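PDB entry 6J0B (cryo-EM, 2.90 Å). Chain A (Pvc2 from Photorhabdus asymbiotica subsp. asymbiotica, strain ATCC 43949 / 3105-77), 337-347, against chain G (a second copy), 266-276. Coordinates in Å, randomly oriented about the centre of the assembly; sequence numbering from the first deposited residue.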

# COMPACT_ATOMS: atom_id res chain seq x y z
N ALA A 337 20.56 -38.96 41.40
CA ALA A 337 21.11 -37.65 41.10
C ALA A 337 21.86 -37.67 39.77
O ALA A 337 22.17 -38.72 39.21
CB ALA A 337 22.04 -37.20 42.22
N VAL A 338 22.15 -36.48 39.26
CA VAL A 338 22.89 -36.30 38.02
C VAL A 338 24.35 -36.08 38.36
O VAL A 338 24.67 -35.32 39.29
CB VAL A 338 22.34 -35.13 37.19
CG1 VAL A 338 22.59 -35.37 35.71
CG2 VAL A 338 20.86 -34.91 37.46
N ARG A 339 25.23 -36.71 37.62
CA ARG A 339 26.64 -36.46 37.89
C ARG A 339 27.19 -35.43 36.91
O ARG A 339 26.74 -35.36 35.76
CB ARG A 339 27.44 -37.75 37.77
CG ARG A 339 26.83 -38.94 38.50
CD ARG A 339 26.62 -38.64 39.97
NE ARG A 339 25.83 -39.68 40.62
CZ ARG A 339 26.33 -40.61 41.42
NH1 ARG A 339 25.54 -41.51 41.96
NH2 ARG A 339 27.63 -40.63 41.67
N PRO A 340 28.14 -34.59 37.33
CA PRO A 340 28.69 -33.60 36.40
C PRO A 340 29.78 -34.18 35.51
O PRO A 340 30.56 -35.04 35.91
CB PRO A 340 29.26 -32.54 37.35
CG PRO A 340 29.64 -33.29 38.56
CD PRO A 340 28.63 -34.40 38.70
N ALA A 341 29.81 -33.70 34.27
CA ALA A 341 30.89 -34.05 33.35
C ALA A 341 32.15 -33.32 33.76
O ALA A 341 32.20 -32.09 33.74
CB ALA A 341 30.51 -33.69 31.92
N GLU A 342 33.18 -34.07 34.13
CA GLU A 342 34.38 -33.47 34.70
C GLU A 342 35.55 -33.41 33.74
O GLU A 342 36.31 -32.44 33.78
CB GLU A 342 34.79 -34.25 35.95
CG GLU A 342 35.49 -33.39 36.97
CD GLU A 342 35.78 -34.15 38.24
OE1 GLU A 342 36.36 -33.56 39.17
OE2 GLU A 342 35.42 -35.34 38.31
N PHE A 343 35.72 -34.40 32.87
CA PHE A 343 36.78 -34.41 31.88
C PHE A 343 36.17 -34.40 30.49
O PHE A 343 35.18 -35.09 30.23
CB PHE A 343 37.68 -35.63 32.04
CG PHE A 343 37.84 -36.08 33.46
CD1 PHE A 343 38.65 -35.39 34.33
CD2 PHE A 343 37.20 -37.22 33.91
CE1 PHE A 343 38.81 -35.80 35.63
CE2 PHE A 343 37.35 -37.64 35.22
CZ PHE A 343 38.16 -36.92 36.08
N ILE A 344 36.75 -33.61 29.59
CA ILE A 344 36.36 -33.61 28.18
C ILE A 344 37.60 -33.89 27.35
O ILE A 344 38.59 -33.16 27.45
CB ILE A 344 35.70 -32.29 27.77
CG1 ILE A 344 34.29 -32.19 28.35
CG2 ILE A 344 35.60 -32.22 26.27
CD1 ILE A 344 33.49 -30.98 27.86
N ILE A 345 37.55 -34.94 26.54
CA ILE A 345 38.70 -35.39 25.77
C ILE A 345 38.45 -35.07 24.31
O ILE A 345 37.51 -35.59 23.70
CB ILE A 345 38.95 -36.89 25.98
CG1 ILE A 345 39.23 -37.15 27.46
CG2 ILE A 345 40.09 -37.36 25.12
CD1 ILE A 345 39.24 -38.60 27.82
N LEU A 346 39.30 -34.23 23.74
CA LEU A 346 39.26 -33.87 22.33
C LEU A 346 40.24 -34.74 21.58
O LEU A 346 41.40 -34.86 21.99
CB LEU A 346 39.65 -32.42 22.12
CG LEU A 346 38.62 -31.36 22.40
CD1 LEU A 346 39.36 -30.07 22.66
CD2 LEU A 346 37.78 -31.28 21.17
N GLN A 347 39.80 -35.32 20.47
CA GLN A 347 40.69 -36.00 19.55
C GLN A 347 40.71 -35.23 18.24
O GLN A 347 39.68 -35.08 17.59
CB GLN A 347 40.27 -37.44 19.33
CG GLN A 347 40.65 -38.32 20.48
CD GLN A 347 39.51 -39.17 20.94
OE1 GLN A 347 38.48 -39.21 20.28
NE2 GLN A 347 39.69 -39.86 22.05
N ALA G 266 35.73 -22.92 24.24
CA ALA G 266 34.33 -23.29 24.08
C ALA G 266 33.99 -24.52 24.91
O ALA G 266 32.84 -24.72 25.30
CB ALA G 266 34.02 -23.53 22.61
N MET G 267 34.96 -25.37 25.20
CA MET G 267 34.63 -26.48 26.07
C MET G 267 34.78 -26.12 27.53
O MET G 267 34.52 -26.97 28.40
CB MET G 267 35.48 -27.67 25.72
CG MET G 267 35.17 -28.10 24.35
SD MET G 267 36.18 -29.49 24.05
CE MET G 267 35.01 -30.43 23.14
N SER G 268 35.17 -24.89 27.82
CA SER G 268 35.25 -24.45 29.21
C SER G 268 33.86 -24.29 29.81
O SER G 268 33.68 -24.52 31.01
CB SER G 268 36.04 -23.15 29.31
OG SER G 268 35.28 -22.08 28.79
N PHE G 269 32.87 -23.89 29.00
CA PHE G 269 31.54 -23.69 29.58
C PHE G 269 30.85 -25.02 29.83
O PHE G 269 29.94 -25.11 30.67
CB PHE G 269 30.67 -22.73 28.74
CG PHE G 269 30.39 -23.16 27.30
CD1 PHE G 269 29.50 -24.19 26.99
CD2 PHE G 269 30.91 -22.41 26.25
CE1 PHE G 269 29.23 -24.53 25.68
CE2 PHE G 269 30.61 -22.72 24.94
CZ PHE G 269 29.78 -23.80 24.66
N ALA G 270 31.25 -26.07 29.11
CA ALA G 270 30.65 -27.38 29.31
C ALA G 270 31.19 -28.09 30.54
O ALA G 270 30.69 -29.16 30.88
CB ALA G 270 30.88 -28.25 28.08
N MET G 271 32.21 -27.52 31.18
CA MET G 271 32.77 -28.10 32.39
C MET G 271 31.75 -28.13 33.51
O MET G 271 31.04 -27.14 33.74
CB MET G 271 33.99 -27.30 32.84
CG MET G 271 35.26 -27.67 32.14
SD MET G 271 35.51 -29.43 32.16
CE MET G 271 35.53 -29.61 30.41
N PHE G 272 31.65 -29.29 34.15
CA PHE G 272 30.82 -29.54 35.33
C PHE G 272 29.33 -29.34 35.07
O PHE G 272 28.56 -29.09 35.99
CB PHE G 272 31.28 -28.70 36.52
CG PHE G 272 32.72 -28.89 36.86
CD1 PHE G 272 33.12 -29.91 37.71
CD2 PHE G 272 33.70 -28.05 36.34
CE1 PHE G 272 34.44 -30.09 38.02
CE2 PHE G 272 35.02 -28.22 36.65
CZ PHE G 272 35.40 -29.24 37.49
N GLU G 273 28.92 -29.45 33.82
CA GLU G 273 27.54 -29.56 33.40
C GLU G 273 27.12 -31.02 33.45
O GLU G 273 27.98 -31.90 33.54
CB GLU G 273 27.39 -28.98 31.99
CG GLU G 273 27.36 -27.46 31.96
CD GLU G 273 25.96 -26.91 31.85
OE1 GLU G 273 25.82 -25.67 31.71
OE2 GLU G 273 25.00 -27.70 31.90
N PRO G 274 25.82 -31.32 33.46
CA PRO G 274 25.40 -32.73 33.45
C PRO G 274 25.81 -33.45 32.18
O PRO G 274 25.70 -32.91 31.07
CB PRO G 274 23.87 -32.64 33.58
CG PRO G 274 23.53 -31.23 33.24
CD PRO G 274 24.67 -30.45 33.76
N ASN G 275 26.30 -34.67 32.34
CA ASN G 275 26.83 -35.46 31.23
C ASN G 275 25.68 -36.25 30.62
O ASN G 275 25.47 -37.42 30.93
CB ASN G 275 27.95 -36.37 31.71
CG ASN G 275 28.89 -36.77 30.59
OD1 ASN G 275 28.83 -36.22 29.50
ND2 ASN G 275 29.76 -37.72 30.87
N ASN G 276 24.93 -35.59 29.75
CA ASN G 276 23.84 -36.23 29.03
C ASN G 276 23.85 -35.71 27.60
O ASN G 276 24.77 -34.99 27.19
CB ASN G 276 22.50 -35.99 29.74
CG ASN G 276 22.30 -34.54 30.13
OD1 ASN G 276 23.13 -33.69 29.84
ND2 ASN G 276 21.18 -34.26 30.78

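Two copies of Pvc2 meet along a short backbone clasp that opens into a greasy pocket, burying 651 Å² summed over both stretches. The clasp centres on Ala341(A), whose two backbone polar groups are both used: Ala341(A) N donates to Glu273(G) O at 2.7 Å, nearly straight at 172°, and Phe272(G) N donates to Ala341(A) O at 2.9 Å, more bent at 141°. Pro340(A) and Pro274(G) form a single beta bridge, their CA atoms 4.5 Å apart; Pro340(A) has no amide hydrogen to give, but its CA lies 3.4 Å from Glu273(G) O in a CA-H...O contact. The methyl of Ala341(A) points toward chain G, its CB 3.7 Å from Asn275(G) CB; this short side chain fits the narrow space beside the paired backbones. At one end of the clasp, Val338(A) CG1 sits 3.7 Å from Pro274(G) CB.

On the strand side, Ile344(A) and Leu346(A) point toward chain G, whereas Phe343(A) and Ile345(A) point away. Ile344(A) is the main bump, with 84 Å² covered. Ile344(A) fills a hollow lined by Met267(G), Ala270(G) and Met271(G): its CG2 lies 3.6 Å from Met267(G) SD, its CD1 3.8 Å from Ala270(G) CB, and its CG1 3.5 Å from Met271(G) CE. Ala270(G) supplies a shallow wall, and the flexible, unbranched methionines close around the branched isoleucine. Met267(G), extended at chi2 (t), also reaches Leu346(A), its SD 3.5 Å from Leu346(A) CG. Two overlapping turns, type I from Ser268(G) to Met271(G) and type II from Ala270(G) to Glu273(G), shape this surface. Phe272(G) starts away from chain A, but its ring swings back so that CE1 lies 3.6 Å from Glu342(A) CG; the aliphatic part of the glutamate packs there while its OE2 is hydrogen-bonded elsewhere in the structure.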